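Local atomic coordinates of ORF10 (Moritella marina, PDB entry 6RIW), a protein that probably catalyses the decarboxylative condensation steps of polyunsaturated fatty acid synthesis, this piece being its ketosynthase–chain length factor didomain. Residues P302-Q307 against L343-T348; S476-A481 against A832-T837; N11-S16 against D20-Q25; D54-Y59 against R592-L597. All blocks are in the same frame, centred on the assembly; numbering follows the deposited sequence.

How the contacts relate
Contacts 1 and 3 lie in the first ketosynthase-type domain, their centres about 30 Å apart, whereas contact 2 belongs to the second such domain, about 43 and 48 Å from them between centres. Contact 4 is the one that crosses between the two: D54-Y59 comes from the first domain and R592-L597 from the second. Its centre is about 33 to 36 Å from each of the others, and along the chain it encloses contact 1. None of the four touches another; the nearest pair, contacts 1 and 4, is about 16 Å apart between nearest atoms. All four also lie away from the magnesium site at M1 and K286.

Contact 1: residues P302-Q307 against L343-T348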
loop_
_atom_site.group_PDB
_atom_site.type_symbol
_atom_site.label_atom_id
_atom_site.label_comp_id
_atom_site.label_asym_id
_atom_site.label_seq_id
_atom_site.Cartn_x
_atom_site.Cartn_y
_atom_site.Cartn_z
ATOM N N PRO A 302 9.280 18.395 1.532
ATOM C CA PRO A 302 8.883 18.480 2.943
ATOM C C PRO A 302 8.536 19.903 3.356
ATOM O O PRO A 302 9.035 20.883 2.797
ATOM C CB PRO A 302 10.128 17.994 3.688
ATOM C CG PRO A 302 11.260 18.374 2.762
ATOM C CD PRO A 302 10.735 18.218 1.367
ATOM N N ASN A 303 7.665 19.993 4.359
ATOM C CA ASN A 303 7.158 21.253 4.894
ATOM C C ASN A 303 7.564 21.331 6.356
ATOM O O ASN A 303 7.179 20.473 7.156
ATOM C CB ASN A 303 5.636 21.329 4.748
ATOM C CG ASN A 303 5.077 22.722 4.991
ATOM O OD1 ASN A 303 5.608 23.491 5.793
ATOM N ND2 ASN A 303 3.972 23.042 4.307
ATOM N N THR A 304 8.342 22.353 6.710
ATOM C CA THR A 304 8.811 22.423 8.088
ATOM C C THR A 304 7.651 22.542 9.081
ATOM O O THR A 304 7.769 22.074 10.217
ATOM C CB THR A 304 9.804 23.583 8.254
ATOM O OG1 THR A 304 10.360 23.555 9.580
ATOM C CG2 THR A 304 9.122 24.926 7.998
ATOM N N LYS A 305 6.510 23.110 8.672
ATOM C CA LYS A 305 5.411 23.281 9.630
ATOM C C LYS A 305 4.879 21.936 10.121
ATOM O O LYS A 305 4.586 21.778 11.313
ATOM C CB LYS A 305 4.276 24.120 9.028
ATOM C CG LYS A 305 3.447 23.421 7.945
ATOM C CD LYS A 305 2.552 24.385 7.147
ATOM C CE LYS A 305 1.146 24.443 7.690
ATOM N NZ LYS A 305 0.251 23.504 6.935
ATOM N N GLY A 306 4.756 20.950 9.226
ATOM C CA GLY A 306 4.291 19.641 9.655
ATOM C C GLY A 306 5.299 18.912 10.515
ATOM O O GLY A 306 4.919 18.124 11.391
ATOM N N GLN A 307 6.596 19.142 10.274
ATOM C CA GLN A 307 7.623 18.479 11.072
ATOM C C GLN A 307 7.669 19.022 12.492
ATOM O O GLN A 307 7.759 18.250 13.450
ATOM C CB GLN A 307 8.985 18.626 10.395
ATOM C CG GLN A 307 8.978 18.044 8.959
ATOM C CD GLN A 307 10.327 18.162 8.275
ATOM O OE1 GLN A 307 11.239 18.826 8.789
ATOM N NE2 GLN A 307 10.462 17.531 7.098
ATOM N N LEU A 343 16.788 19.947 9.369
ATOM C CA LEU A 343 17.640 20.665 10.317
ATOM C C LEU A 343 16.961 21.945 10.797
ATOM O O LEU A 343 17.093 22.320 11.967
ATOM C CB LEU A 343 18.999 20.978 9.685
ATOM C CG LEU A 343 19.959 19.791 9.590
ATOM C CD1 LEU A 343 21.122 20.073 8.627
ATOM C CD2 LEU A 343 20.464 19.420 10.978
ATOM N N ARG A 344 16.217 22.611 9.918
ATOM C CA ARG A 344 15.475 23.797 10.335
ATOM C C ARG A 344 14.387 23.436 11.334
ATOM O O ARG A 344 14.226 24.114 12.360
ATOM C CB ARG A 344 14.880 24.499 9.115
ATOM C CG ARG A 344 13.900 25.624 9.451
ATOM C CD ARG A 344 13.477 26.390 8.218
ATOM N NE ARG A 344 12.565 27.497 8.528
ATOM C CZ ARG A 344 11.748 28.073 7.642
ATOM N NH1 ARG A 344 11.718 27.655 6.383
ATOM N NH2 ARG A 344 10.949 29.067 8.013
ATOM N N SER A 345 13.626 22.371 11.042
ATOM C CA SER A 345 12.570 21.917 11.942
ATOM C C SER A 345 13.118 21.612 13.323
ATOM O O SER A 345 12.535 22.008 14.336
ATOM C CB SER A 345 11.900 20.667 11.364
ATOM O OG SER A 345 11.238 20.990 10.165
ATOM N N MET A 346 14.234 20.887 13.386
ATOM C CA MET A 346 14.790 20.534 14.685
ATOM C C MET A 346 15.329 21.764 15.399
ATOM O O MET A 346 15.239 21.861 16.628
ATOM C CB MET A 346 15.882 19.495 14.515
ATOM C CG MET A 346 15.380 18.189 13.934
ATOM S SD MET A 346 16.520 16.861 14.331
ATOM C CE MET A 346 17.668 17.110 12.964
ATOM N N GLU A 347 15.894 22.703 14.646
ATOM C CA GLU A 347 16.368 23.944 15.254
ATOM C C GLU A 347 15.205 24.711 15.869
ATOM O O GLU A 347 15.262 25.131 17.032
ATOM C CB GLU A 347 17.086 24.794 14.206
ATOM C CG GLU A 347 17.261 26.261 14.605
ATOM C CD GLU A 347 17.792 27.093 13.467
ATOM O OE1 GLU A 347 19.000 26.967 13.162
ATOM O OE2 GLU A 347 16.999 27.853 12.865
ATOM N N THR A 348 14.116 24.855 15.108
ATOM C CA THR A 348 12.946 25.572 15.602
ATOM C C THR A 348 12.433 24.976 16.907
ATOM O O THR A 348 12.146 25.707 17.861
ATOM C CB THR A 348 11.854 25.555 14.542
ATOM O OG1 THR A 348 12.311 26.266 13.387
ATOM C CG2 THR A 348 10.571 26.176 15.076
HETATM O O HOH W 1 10.798 25.638 11.232
#
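The hydroxyl of S345 reaches between T304 and Q307 and forms the polar centre where the start of helix 304-318 rests on helix 336-350. S345 OG donates to Q307 OE1 at 2.6 Å, meeting the amide oxygen at a C=O...donor angle of 132° and tilted 25° from its carbonyl plane. The same OG is also hydrogen-bonded to T304 OG1, at 2.8 Å, and V341 O is a further partner within its own helix. A water continues this chain: it is 2.7 Å from T304 OG1 and 2.7 Å from T348 OG1, one helical turn beyond R344.

With OG1 trans to the backbone N (chi1 -174°), T304 aims its hydroxyl at S345 while its methyl turns toward R344. There CG2 lies over the centre of one guanidinium face, 4.1 Å from R344 NH1, the two side chains meeting at about a right angle. Closer in, Q307 CB packs 3.7 Å from S345 CB. Ahead of the helix, N303 serves as N-cap: its OD1 accepts from K305 N at 3.0 Å, which helps fix the first turn carrying T304. The two helices are thus joined through hydroxyls and one amide oxygen, without a salt bridge between these segments, and the buried S345 hydroxyl is satisfied from both helices.

Contact 2: residues S476-A481 against A832-T837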
loop_
_atom_site.group_PDB
_atom_site.type_symbol
_atom_site.label_atom_id
_atom_site.label_comp_id
_atom_site.label_asym_id
_atom_site.label_seq_id
_atom_site.Cartn_x
_atom_site.Cartn_y
_atom_site.Cartn_z
ATOM N N SER A 476 -20.148 8.550 -4.023
ATOM C CA SER A 476 -19.905 7.274 -4.679
ATOM C C SER A 476 -19.831 7.462 -6.185
ATOM O O SER A 476 -20.589 8.246 -6.764
ATOM C CB SER A 476 -21.011 6.277 -4.335
ATOM O OG SER A 476 -22.263 6.761 -4.806
ATOM N N HIS A 477 -18.963 6.691 -6.820
ATOM C CA HIS A 477 -18.864 6.652 -8.282
ATOM C C HIS A 477 -18.621 5.191 -8.669
ATOM O O HIS A 477 -17.479 4.719 -8.653
ATOM C CB HIS A 477 -17.756 7.580 -8.749
ATOM C CG HIS A 477 -17.694 7.744 -10.233
ATOM N ND1 HIS A 477 -17.057 8.809 -10.830
ATOM C CD2 HIS A 477 -18.180 6.982 -11.239
ATOM C CE1 HIS A 477 -17.151 8.693 -12.142
ATOM N NE2 HIS A 477 -17.827 7.595 -12.420
ATOM N N PHE A 478 -19.700 4.477 -8.993
ATOM C CA PHE A 478 -19.652 3.054 -9.332
ATOM C C PHE A 478 -20.216 2.889 -10.734
ATOM O O PHE A 478 -21.416 3.107 -10.953
ATOM C CB PHE A 478 -20.452 2.221 -8.338
ATOM C CG PHE A 478 -19.829 2.125 -6.987
ATOM C CD1 PHE A 478 -18.610 1.482 -6.815
ATOM C CD2 PHE A 478 -20.469 2.670 -5.882
ATOM C CE1 PHE A 478 -18.038 1.370 -5.563
ATOM C CE2 PHE A 478 -19.903 2.568 -4.621
ATOM C CZ PHE A 478 -18.672 1.914 -4.472
ATOM N N GLY A 479 -19.362 2.512 -11.682
ATOM C CA GLY A 479 -19.870 2.359 -13.036
ATOM C C GLY A 479 -20.407 3.690 -13.516
ATOM O O GLY A 479 -19.845 4.744 -13.231
ATOM N N SER A 480 -21.536 3.658 -14.218
ATOM C CA SER A 480 -22.123 4.916 -14.676
ATOM C C SER A 480 -22.939 5.629 -13.598
ATOM O O SER A 480 -23.477 6.706 -13.872
ATOM C CB SER A 480 -22.997 4.657 -15.915
ATOM O OG SER A 480 -23.999 3.724 -15.576
ATOM N N ALA A 481 -23.056 5.068 -12.393
ATOM C CA ALA A 481 -23.686 5.778 -11.267
ATOM C C ALA A 481 -22.621 6.680 -10.659
ATOM O O ALA A 481 -21.849 6.280 -9.789
ATOM C CB ALA A 481 -24.259 4.805 -10.250
ATOM N N ALA A 832 -24.951 -7.216 -6.894
ATOM C CA ALA A 832 -25.950 -7.424 -7.937
ATOM C C ALA A 832 -26.237 -6.142 -8.724
ATOM O O ALA A 832 -26.687 -6.215 -9.877
ATOM C CB ALA A 832 -27.223 -7.978 -7.305
ATOM N N ASN A 833 -25.998 -4.972 -8.133
ATOM C CA ASN A 833 -26.235 -3.707 -8.822
ATOM C C ASN A 833 -24.989 -3.170 -9.509
ATOM O O ASN A 833 -25.094 -2.615 -10.605
ATOM C CB ASN A 833 -26.767 -2.637 -7.843
ATOM C CG ASN A 833 -27.889 -3.156 -6.999
ATOM O OD1 ASN A 833 -27.663 -3.673 -5.912
ATOM N ND2 ASN A 833 -29.117 -3.055 -7.506
ATOM N N ILE A 834 -23.813 -3.268 -8.871
ATOM C CA ILE A 834 -22.639 -2.581 -9.401
ATOM C C ILE A 834 -21.426 -3.513 -9.462
ATOM O O ILE A 834 -20.298 -3.053 -9.667
ATOM C CB ILE A 834 -22.316 -1.301 -8.596
ATOM C CG1 ILE A 834 -22.354 -1.529 -7.080
ATOM C CG2 ILE A 834 -23.355 -0.193 -8.891
ATOM C CD1 ILE A 834 -21.090 -2.063 -6.492
ATOM N N GLY A 835 -21.642 -4.823 -9.314
ATOM C CA GLY A 835 -20.549 -5.779 -9.491
ATOM C C GLY A 835 -19.574 -5.808 -8.306
ATOM O O GLY A 835 -19.773 -5.177 -7.276
ATOM N N HIS A 836 -18.512 -6.609 -8.460
ATOM C CA HIS A 836 -17.546 -6.863 -7.391
ATOM C C HIS A 836 -16.413 -5.855 -7.532
ATOM O O HIS A 836 -15.640 -5.927 -8.488
ATOM C CB HIS A 836 -17.003 -8.288 -7.498
ATOM C CG HIS A 836 -16.329 -8.784 -6.257
ATOM N ND1 HIS A 836 -15.624 -7.953 -5.411
ATOM C CD2 HIS A 836 -16.283 -10.019 -5.699
ATOM C CE1 HIS A 836 -15.163 -8.655 -4.387
ATOM N NE2 HIS A 836 -15.545 -9.914 -4.538
ATOM N N THR A 837 -16.295 -4.913 -6.587
ATOM C CA THR A 837 -15.268 -3.884 -6.692
ATOM C C THR A 837 -14.061 -4.169 -5.793
ATOM O O THR A 837 -13.287 -3.252 -5.491
ATOM C CB THR A 837 -15.869 -2.495 -6.414
ATOM O OG1 THR A 837 -16.399 -2.436 -5.073
ATOM C CG2 THR A 837 -17.026 -2.211 -7.405
#
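F478 packs against I834 and T837 in a wholly apolar contact with no hydrogen bond between the segments. Its CB lies 3.8 Å from I834 CG2, while the other branch of I834 swings round so that CD1 covers one face of the phenyl ring. I834 CG2 stands trans to the carbonyl carbon, which turns this methyl to F478 CB and leaves CG1 to carry CD1 across the ring. T837 approaches another part of the ring obliquely, its CG2 4.1 Å from F478 CD1, and the two side chains cross at about a right angle.

The backbone places these groups on each side. F478 is the last residue of strand 469-478 and the first of a type II' turn closed by two bonds: F478 N to A481 O and A481 N to F478 O, both 2.9 Å. On the other segment, G835 leaves the helical conformation with a phi of 76°, and the chain bends so that I834 and T837 both face the phenylalanine. The sequence from N833 to H836 matches the Asn-X-Gly-His motif of ketosynthases, here in the second ketosynthase-type domain.

Around this cluster, F487 of helix 484-492 meets the F478 ring and also touches I834. A844 of helix 841-854 contacts both residues, and strand 741-752 lies beside F478 through A746, with backbone hydrogen bonds between A745 and H477 and between E743 and G479.

Contact 3: residues N11-S16 against D20-Q25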
loop_
_atom_site.group_PDB
_atom_site.type_symbol
_atom_site.label_atom_id
_atom_site.label_comp_id
_atom_site.label_asym_id
_atom_site.label_seq_id
_atom_site.Cartn_x
_atom_site.Cartn_y
_atom_site.Cartn_z
ATOM N N ASN A 11 15.715 -8.192 11.485
ATOM C CA ASN A 11 15.986 -7.369 10.318
ATOM C C ASN A 11 16.498 -8.209 9.162
ATOM O O ASN A 11 17.187 -9.219 9.349
ATOM C CB ASN A 11 17.019 -6.294 10.616
ATOM C CG ASN A 11 18.357 -6.891 11.033
ATOM O OD1 ASN A 11 18.441 -7.521 12.084
ATOM N ND2 ASN A 11 19.391 -6.729 10.199
ATOM N N LEU A 12 16.183 -7.745 7.953
ATOM C CA LEU A 12 16.851 -8.197 6.731
ATOM C C LEU A 12 17.180 -6.908 5.999
ATOM O O LEU A 12 16.328 -6.335 5.313
ATOM C CB LEU A 12 15.987 -9.144 5.897
ATOM C CG LEU A 12 16.623 -9.706 4.633
ATOM C CD1 LEU A 12 17.893 -10.496 4.989
ATOM C CD2 LEU A 12 15.598 -10.601 3.928
ATOM N N PHE A 13 18.410 -6.441 6.177
ATOM C CA PHE A 13 18.891 -5.175 5.649
ATOM C C PHE A 13 19.998 -5.428 4.641
ATOM O O PHE A 13 20.611 -6.502 4.646
ATOM C CB PHE A 13 19.455 -4.283 6.768
ATOM C CG PHE A 13 18.454 -3.860 7.808
ATOM C CD1 PHE A 13 17.077 -3.888 7.558
ATOM C CD2 PHE A 13 18.901 -3.421 9.045
ATOM C CE1 PHE A 13 16.168 -3.492 8.528
ATOM C CE2 PHE A 13 18.006 -3.016 10.027
ATOM C CZ PHE A 13 16.626 -3.045 9.767
ATOM N N PRO A 14 20.295 -4.464 3.759
ATOM C CA PRO A 14 21.491 -4.612 2.924
ATOM C C PRO A 14 22.684 -4.914 3.822
ATOM O O PRO A 14 22.945 -4.171 4.777
ATOM C CB PRO A 14 21.619 -3.254 2.223
ATOM C CG PRO A 14 20.194 -2.700 2.208
ATOM C CD PRO A 14 19.551 -3.218 3.469
ATOM N N GLY A 15 23.337 -6.055 3.600
ATOM C CA GLY A 15 24.492 -6.442 4.375
ATOM C C GLY A 15 24.239 -7.318 5.587
ATOM O O GLY A 15 25.203 -7.894 6.105
ATOM N N SER A 16 23.004 -7.451 6.079
ATOM C CA SER A 16 22.841 -8.175 7.339
ATOM C C SER A 16 21.498 -8.888 7.426
ATOM O O SER A 16 20.521 -8.497 6.780
ATOM C CB SER A 16 23.027 -7.234 8.543
ATOM O OG SER A 16 21.990 -6.277 8.622
ATOM N N ASP A 20 22.474 -8.306 15.689
ATOM C CA ASP A 20 23.849 -8.167 16.175
ATOM C C ASP A 20 24.827 -7.978 15.018
ATOM O O ASP A 20 25.819 -7.248 15.140
ATOM C CB ASP A 20 24.231 -9.382 17.020
ATOM C CG ASP A 20 24.241 -10.677 16.214
ATOM O OD1 ASP A 20 23.632 -10.715 15.115
ATOM O OD2 ASP A 20 24.861 -11.662 16.678
ATOM N N GLN A 21 24.570 -8.632 13.886
ATOM C CA GLN A 21 25.386 -8.404 12.693
ATOM C C GLN A 21 25.261 -6.961 12.207
ATOM O O GLN A 21 26.260 -6.312 11.873
ATOM C CB GLN A 21 24.961 -9.402 11.620
ATOM C CG GLN A 21 25.631 -9.315 10.277
ATOM C CD GLN A 21 25.030 -10.349 9.324
ATOM O OE1 GLN A 21 23.927 -10.856 9.566
ATOM N NE2 GLN A 21 25.751 -10.675 8.253
ATOM N N PHE A 22 24.034 -6.441 12.160
ATOM C CA PHE A 22 23.810 -5.052 11.769
ATOM C C PHE A 22 24.522 -4.094 12.717
ATOM O O PHE A 22 25.179 -3.141 12.277
ATOM C CB PHE A 22 22.296 -4.811 11.736
ATOM C CG PHE A 22 21.861 -3.360 11.728
ATOM C CD1 PHE A 22 22.086 -2.551 10.631
ATOM C CD2 PHE A 22 21.126 -2.850 12.782
ATOM C CE1 PHE A 22 21.641 -1.238 10.604
ATOM C CE2 PHE A 22 20.669 -1.530 12.765
ATOM C CZ PHE A 22 20.926 -0.732 11.671
ATOM N N TRP A 23 24.414 -4.345 14.020
ATOM C CA TRP A 23 25.043 -3.476 15.010
ATOM C C TRP A 23 26.558 -3.431 14.826
ATOM O O TRP A 23 27.162 -2.352 14.819
ATOM C CB TRP A 23 24.690 -3.954 16.417
ATOM C CG TRP A 23 25.274 -3.086 17.474
ATOM C CD1 TRP A 23 26.318 -3.392 18.303
ATOM C CD2 TRP A 23 24.880 -1.744 17.800
ATOM N NE1 TRP A 23 26.581 -2.329 19.136
ATOM C CE2 TRP A 23 25.718 -1.305 18.844
ATOM C CE3 TRP A 23 23.898 -0.871 17.310
ATOM C CZ2 TRP A 23 25.603 -0.036 19.411
ATOM C CZ3 TRP A 23 23.785 0.389 17.878
ATOM C CH2 TRP A 23 24.635 0.793 18.917
ATOM N N GLN A 24 27.188 -4.598 14.661
ATOM C CA GLN A 24 28.635 -4.627 14.453
ATOM C C GLN A 24 29.022 -3.865 13.191
ATOM O O GLN A 24 30.040 -3.162 13.162
ATOM C CB GLN A 24 29.124 -6.072 14.378
ATOM C CG GLN A 24 30.640 -6.207 14.453
ATOM C CD GLN A 24 31.217 -5.634 15.747
ATOM O OE1 GLN A 24 30.636 -5.780 16.830
ATOM N NE2 GLN A 24 32.371 -4.982 15.637
ATOM N N GLN A 25 28.214 -3.975 12.137
ATOM C CA GLN A 25 28.515 -3.229 10.920
ATOM C C GLN A 25 28.481 -1.725 11.169
ATOM O O GLN A 25 29.308 -0.980 10.623
ATOM C CB GLN A 25 27.538 -3.617 9.811
ATOM C CG GLN A 25 27.963 -4.893 9.107
ATOM C CD GLN A 25 26.853 -5.518 8.307
ATOM O OE1 GLN A 25 25.900 -4.841 7.911
ATOM N NE2 GLN A 25 26.958 -6.827 8.068
HETATM O O HOH W 2 23.217 -4.146 7.504
#
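S16 comes closest to helix 19-27 at F22, with 5.5 Å between their CA atoms, where the chain leaving strand 4-12 bends back along the helix. The bend is a type II turn from F13 to S16: F13 N bonds to S16 O at 3.0 Å, and S16 N to F13 O. G15 occupies its third position with positive phi, and its carbonyl oxygen faces the helix. Q25 NE2 donates to this G15 O at 2.8 Å; the bond is fairly straight, 161° at the hydrogen, yet the donor stands well above the carbonyl plane.

The opposite end of the same amide is held through water: one molecule donates to Q25 OE1 and to P14 O and accepts from S16 OG at 2.7 Å. Both ends of the Q25 amide are therefore tied to the turn, which should fix its rotation.

In the thiolase-like fold this is the connection from the first strand of the N-terminal ketosynthase half to its following helix, and the F13-P14-G15 sequence resembles that seen at this place in many ketosynthases.

Beside the turn, F13 and F22 form a T-shaped pair. The edge of F13 points at the face of F22, with centroids 5.0 Å apart and planes at 80°. F22 CG is trans to the backbone N (chi1 164°), directing the ring toward F13, and L366 touches both rings. Nearer the surface the extended Q21 lies alongside S16, its CG 3.8 Å from S16 CB, while Q21 OE1 accepts from Q17 N. S16 OG also rests 3.5 Å from F22 CB.

Contact 4: residues D54-Y59 against R592-L597; sequences DTDKFY and RGRVNL
A two-pronged salt bridge between D56 and R594 joins the two thiolase-fold halves of the chain, the ketosynthase and what is probably the chain length factor, linking a loop before strand 62-64 of the first to helix 589-595 of the second. R594 presents its side, using two nitrogens for the two carboxylate oxygens. NE donates to D56 OD1 at 2.9 Å in a nearly straight bond (167°), and NH2 donates to D56 OD2 at 2.8 Å in a more bent one, on the syn lone pair. The fit is not flat: carboxylate and guanidinium planes are 46° apart.

D56 gains its position from the type II turn D54-K57, where it takes the third place with positive phi and turns its side chain to the helix. R594 stays extended from CG to NE, which brings the guanidinium out to the loop. Each charge has a second partner in the second domain: D56 OD2 meets K625, and R594 NH1 meets D626. This buried charge network probably keeps both groups ionised.

Two residues earlier on the helix, R592 also grips side-on, its NE and NH2 both donating to N596 OD1, at 2.8 Å from NE. Its NH1 forms a further salt bridge to D227 of the first domain. Two methyl groups flank the charged pair: T55 CG2 approaches R594 NH2 at 4.1 Å, and V595 CG2 sits 3.7 Å from D56 OD1.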
loop_
_atom_site.group_PDB
_atom_site.type_symbol
_atom_site.label_atom_id
_atom_site.label_comp_id
_atom_site.label_asym_id
_atom_site.label_seq_id
_atom_site.Cartn_x
_atom_site.Cartn_y
_atom_site.Cartn_z
ATOM N N ASP A 54 17.250 11.324 -19.749
ATOM C CA ASP A 54 17.093 10.423 -20.885
ATOM C C ASP A 54 15.884 9.516 -20.683
ATOM O O ASP A 54 15.729 8.898 -19.627
ATOM C CB ASP A 54 18.355 9.581 -21.080
ATOM C CG ASP A 54 19.538 10.408 -21.579
ATOM O OD1 ASP A 54 19.332 11.594 -21.925
ATOM O OD2 ASP A 54 20.673 9.878 -21.617
ATOM N N THR A 55 15.043 9.421 -21.708
ATOM C CA THR A 55 13.772 8.709 -21.582
ATOM C C THR A 55 13.980 7.202 -21.475
ATOM O O THR A 55 14.787 6.621 -22.205
ATOM C CB THR A 55 12.885 9.001 -22.793
ATOM O OG1 THR A 55 12.863 10.410 -23.055
ATOM C CG2 THR A 55 11.472 8.515 -22.535
ATOM N N ASP A 56 13.203 6.568 -20.589
ATOM C CA ASP A 56 13.234 5.119 -20.353
ATOM C C ASP A 56 14.613 4.646 -19.894
ATOM O O ASP A 56 14.988 3.496 -20.131
ATOM C CB ASP A 56 12.786 4.313 -21.582
ATOM C CG ASP A 56 11.408 4.741 -22.122
ATOM O OD1 ASP A 56 10.483 5.035 -21.337
ATOM O OD2 ASP A 56 11.253 4.784 -23.355
ATOM N N LYS A 57 15.359 5.517 -19.201
ATOM C CA LYS A 57 16.683 5.194 -18.678
ATOM C C LYS A 57 16.792 5.651 -17.227
ATOM O O LYS A 57 16.178 6.644 -16.828
ATOM C CB LYS A 57 17.800 5.880 -19.497
ATOM C CG LYS A 57 17.763 5.606 -20.971
ATOM C CD LYS A 57 18.284 4.215 -21.272
ATOM C CE LYS A 57 18.451 4.033 -22.774
ATOM N NZ LYS A 57 18.644 2.611 -23.143
ATOM N N PHE A 58 17.568 4.927 -16.425
ATOM C CA PHE A 58 17.964 5.483 -15.139
ATOM C C PHE A 58 19.422 5.930 -15.209
ATOM O O PHE A 58 20.176 5.488 -16.072
ATOM C CB PHE A 58 17.730 4.513 -13.959
ATOM C CG PHE A 58 17.954 3.057 -14.261
ATOM C CD1 PHE A 58 19.200 2.588 -14.614
ATOM C CD2 PHE A 58 16.923 2.149 -14.100
ATOM C CE1 PHE A 58 19.407 1.233 -14.846
ATOM C CE2 PHE A 58 17.114 0.793 -14.320
ATOM C CZ PHE A 58 18.363 0.330 -14.698
ATOM N N TYR A 59 19.800 6.886 -14.359
ATOM C CA TYR A 59 21.165 7.407 -14.409
ATOM C C TYR A 59 21.961 7.049 -13.166
ATOM O O TYR A 59 23.049 7.589 -12.961
ATOM C CB TYR A 59 21.172 8.928 -14.638
ATOM C CG TYR A 59 20.609 9.798 -13.520
ATOM C CD1 TYR A 59 21.443 10.377 -12.575
ATOM C CD2 TYR A 59 19.253 10.082 -13.457
ATOM C CE1 TYR A 59 20.936 11.193 -11.577
ATOM C CE2 TYR A 59 18.733 10.897 -12.475
ATOM C CZ TYR A 59 19.574 11.444 -11.528
ATOM O OH TYR A 59 19.041 12.251 -10.552
ATOM N N ARG A 592 6.552 -0.810 -17.016
ATOM C CA ARG A 592 7.648 -1.681 -17.448
ATOM C C ARG A 592 7.291 -2.408 -18.744
ATOM O O ARG A 592 8.176 -2.708 -19.561
ATOM C CB ARG A 592 8.014 -2.688 -16.351
ATOM C CG ARG A 592 9.219 -3.554 -16.762
ATOM C CD ARG A 592 9.781 -4.411 -15.638
ATOM N NE ARG A 592 10.864 -5.236 -16.189
ATOM C CZ ARG A 592 11.850 -5.769 -15.472
ATOM N NH1 ARG A 592 11.902 -5.575 -14.167
ATOM N NH2 ARG A 592 12.791 -6.495 -16.072
ATOM N N GLY A 593 6.004 -2.688 -18.955
ATOM C CA GLY A 593 5.569 -3.217 -20.237
ATOM C C GLY A 593 6.060 -2.386 -21.407
ATOM O O GLY A 593 6.384 -2.925 -22.468
ATOM N N ARG A 594 6.137 -1.067 -21.227
ATOM C CA ARG A 594 6.739 -0.199 -22.241
ATOM C C ARG A 594 8.268 -0.223 -22.176
ATOM O O ARG A 594 8.954 -0.463 -23.179
ATOM C CB ARG A 594 6.215 1.230 -22.052
ATOM C CG ARG A 594 6.988 2.311 -22.818
ATOM C CD ARG A 594 6.921 3.711 -22.188
ATOM N NE ARG A 594 7.986 4.518 -22.789
ATOM C CZ ARG A 594 7.862 5.217 -23.913
ATOM N NH1 ARG A 594 6.701 5.262 -24.539
ATOM N NH2 ARG A 594 8.912 5.872 -24.407
ATOM N N VAL A 595 8.818 0.020 -21.000
ATOM C CA VAL A 595 10.255 0.276 -20.872
ATOM C C VAL A 595 11.069 -0.928 -21.334
ATOM O O VAL A 595 12.098 -0.787 -22.015
ATOM C CB VAL A 595 10.580 0.658 -19.419
ATOM C CG1 VAL A 595 12.054 0.539 -19.154
ATOM C CG2 VAL A 595 10.053 2.078 -19.118
ATOM N N ASN A 596 10.596 -2.130 -21.018
ATOM C CA ASN A 596 11.382 -3.338 -21.268
ATOM C C ASN A 596 11.491 -3.664 -22.755
ATOM O O ASN A 596 12.366 -4.450 -23.148
ATOM C CB ASN A 596 10.758 -4.503 -20.501
ATOM C CG ASN A 596 11.781 -5.487 -19.986
ATOM O OD1 ASN A 596 11.757 -5.855 -18.810
ATOM N ND2 ASN A 596 12.658 -5.971 -20.880
ATOM N N LEU A 597 10.650 -3.057 -23.595
ATOM C CA LEU A 597 10.749 -3.326 -25.023
ATOM C C LEU A 597 12.103 -2.894 -25.595
ATOM O O LEU A 597 12.461 -3.356 -26.675
ATOM C CB LEU A 597 9.601 -2.651 -25.780
ATOM C CG LEU A 597 8.230 -3.280 -25.486
ATOM C CD1 LEU A 597 7.103 -2.427 -26.109
ATOM C CD2 LEU A 597 8.180 -4.673 -26.040
#